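Local coordinates for protein acetylornithine aminotransferase (Aquifex aeolicus, PDB 2EH6) that catalyses the pyridoxal-phosphate-dependent transfer of an amino group from N(2)-acetyl-L-ornithine to 2-oxoglutarate in arginine biosynthesis, at residues S35-N40 against V350-P355. Numbering follows the deposited sequence.
Sequences SGIGVN and VLRFLP
Leu354 meets the short left-handed helical turn 35-38 through CB and CD1. Its CB has Gly38 N at 3.9 Å and Ser35 OG at 4.0 Å; CG is set anti to the carbonyl carbon (chi1 -66°), and beyond it CD1 reaches Gly38 N at 3.6 Å and the carbonyl carbon of Ile37, with Ile37 CG2 slightly farther off. Leucine suits the place because its branched apolar end fits against this backbone, and glycine suits position 38 because its phi is positive (70°). At the backbone of Leu354, the short hydroxyl of serine is well placed: Ser35 OG donates a 2.5 Å hydrogen bond to Leu354 O, nearly head-on at 161°. An alanine at Ser35 would probably leave that buried carbonyl without its hydroxyl partner and weaken the tie between turn and strand end. Ile37 CG2 packs 4.1 Å from Arg352 NH1, which bonds weakly to Gln215 of the cofactor site, while Arg352 NH2 is hydrogen-bonded to Asn344. Ile37 also lies near the bound pyridoxal phosphate and packs on Leu66 of the second subunit. The contact thus joins the end of strand 350-353, between strands 341-346 and 320-324 of a mixed sheet, to the turn following strand 29-32.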
loop_
_atom_site.group_PDB
_atom_site.type_symbol
_atom_site.label_atom_id
_atom_site.label_comp_id
_atom_site.label_asym_id
_atom_site.label_seq_id
_atom_site.Cartn_x
_atom_site.Cartn_y
_atom_site.Cartn_z
ATOM N N SER A 35 -8.753 -16.631 -8.009
ATOM C CA SER A 35 -7.353 -16.200 -7.955
ATOM C C SER A 35 -7.080 -15.030 -7.000
ATOM O O SER A 35 -6.316 -14.112 -7.325
ATOM C CB SER A 35 -6.841 -15.849 -9.363
ATOM O OG SER A 35 -7.444 -14.669 -9.872
ATOM N N GLY A 36 -7.695 -15.074 -5.822
ATOM C CA GLY A 36 -7.482 -14.032 -4.829
ATOM C C GLY A 36 -7.948 -12.674 -5.311
ATOM O O GLY A 36 -7.392 -11.643 -4.927
ATOM N N ILE A 37 -8.993 -12.697 -6.131
ATOM C CA ILE A 37 -9.599 -11.516 -6.744
ATOM C C ILE A 37 -8.728 -11.001 -7.890
ATOM O O ILE A 37 -8.388 -9.817 -7.952
ATOM C CB ILE A 37 -9.822 -10.367 -5.738
ATOM C CG1 ILE A 37 -10.520 -10.889 -4.481
ATOM C CG2 ILE A 37 -10.728 -9.301 -6.364
ATOM C CD1 ILE A 37 -10.802 -9.797 -3.454
ATOM N N GLY A 38 -8.359 -11.908 -8.789
ATOM C CA GLY A 38 -7.559 -11.540 -9.950
ATOM C C GLY A 38 -6.121 -11.158 -9.685
ATOM O O GLY A 38 -5.505 -10.448 -10.479
ATOM N N VAL A 39 -5.574 -11.637 -8.578
ATOM C CA VAL A 39 -4.199 -11.325 -8.219
ATOM C C VAL A 39 -3.216 -12.415 -8.651
ATOM O O VAL A 39 -2.136 -12.127 -9.177
ATOM C CB VAL A 39 -4.082 -11.110 -6.691
ATOM C CG1 VAL A 39 -2.629 -11.051 -6.276
ATOM C CG2 VAL A 39 -4.820 -9.832 -6.294
ATOM N N ASN A 40 -3.584 -13.670 -8.431
ATOM C CA ASN A 40 -2.695 -14.765 -8.795
ATOM C C ASN A 40 -2.793 -15.080 -10.282
ATOM O O ASN A 40 -3.236 -16.156 -10.680
ATOM C CB ASN A 40 -3.020 -15.994 -7.942
ATOM C CG ASN A 40 -2.929 -15.697 -6.453
ATOM O OD1 ASN A 40 -1.893 -15.248 -5.959
ATOM N ND2 ASN A 40 -4.011 -15.936 -5.735
ATOM N N VAL A 350 -24.311 -11.132 -8.825
ATOM C CA VAL A 350 -23.389 -11.467 -9.898
ATOM C C VAL A 350 -22.251 -12.376 -9.468
ATOM O O VAL A 350 -21.435 -12.009 -8.622
ATOM C CB VAL A 350 -22.768 -10.194 -10.527
ATOM C CG1 VAL A 350 -21.826 -10.575 -11.663
ATOM C CG2 VAL A 350 -23.872 -9.277 -11.045
ATOM N N LEU A 351 -22.212 -13.575 -10.040
ATOM C CA LEU A 351 -21.125 -14.497 -9.752
ATOM C C LEU A 351 -19.990 -14.002 -10.632
ATOM O O LEU A 351 -20.163 -13.836 -11.840
ATOM C CB LEU A 351 -21.499 -15.930 -10.137
ATOM C CG LEU A 351 -22.373 -16.692 -9.140
ATOM C CD1 LEU A 351 -22.729 -18.048 -9.719
ATOM C CD2 LEU A 351 -21.628 -16.856 -7.821
ATOM N N ARG A 352 -18.839 -13.741 -10.024
ATOM C CA ARG A 352 -17.683 -13.251 -10.760
ATOM C C ARG A 352 -16.636 -14.354 -10.836
ATOM O O ARG A 352 -16.367 -15.027 -9.842
ATOM C CB ARG A 352 -17.111 -12.008 -10.062
ATOM C CG ARG A 352 -15.812 -11.496 -10.657
ATOM C CD ARG A 352 -15.370 -10.180 -10.023
ATOM N NE ARG A 352 -15.439 -10.200 -8.564
ATOM C CZ ARG A 352 -14.880 -9.283 -7.778
ATOM N NH1 ARG A 352 -14.202 -8.273 -8.311
ATOM N NH2 ARG A 352 -15.011 -9.367 -6.460
ATOM N N PHE A 353 -16.065 -14.547 -12.022
ATOM C CA PHE A 353 -15.049 -15.574 -12.236
ATOM C C PHE A 353 -13.741 -14.911 -12.644
ATOM O O PHE A 353 -13.700 -14.163 -13.617
ATOM C CB PHE A 353 -15.502 -16.544 -13.333
ATOM C CG PHE A 353 -16.899 -17.062 -13.142
ATOM C CD1 PHE A 353 -17.186 -17.987 -12.139
ATOM C CD2 PHE A 353 -17.937 -16.603 -13.947
ATOM C CE1 PHE A 353 -18.486 -18.445 -11.936
ATOM C CE2 PHE A 353 -19.245 -17.052 -13.756
ATOM C CZ PHE A 353 -19.521 -17.977 -12.747
ATOM N N LEU A 354 -12.680 -15.182 -11.889
ATOM C CA LEU A 354 -11.364 -14.612 -12.155
ATOM C C LEU A 354 -10.300 -15.688 -12.013
ATOM O O LEU A 354 -9.409 -15.591 -11.176
ATOM C CB LEU A 354 -11.072 -13.478 -11.166
ATOM C CG LEU A 354 -11.951 -12.232 -11.265
ATOM C CD1 LEU A 354 -11.709 -11.335 -10.051
ATOM C CD2 LEU A 354 -11.638 -11.496 -12.565
ATOM N N PRO A 355 -10.380 -16.743 -12.834
ATOM C CA PRO A 355 -9.384 -17.812 -12.741
ATOM C C PRO A 355 -7.988 -17.329 -13.128
ATOM O O PRO A 355 -7.835 -16.269 -13.742
ATOM C CB PRO A 355 -9.922 -18.856 -13.713
ATOM C CG PRO A 355 -10.570 -18.006 -14.770
ATOM C CD PRO A 355 -11.329 -17.001 -13.931
#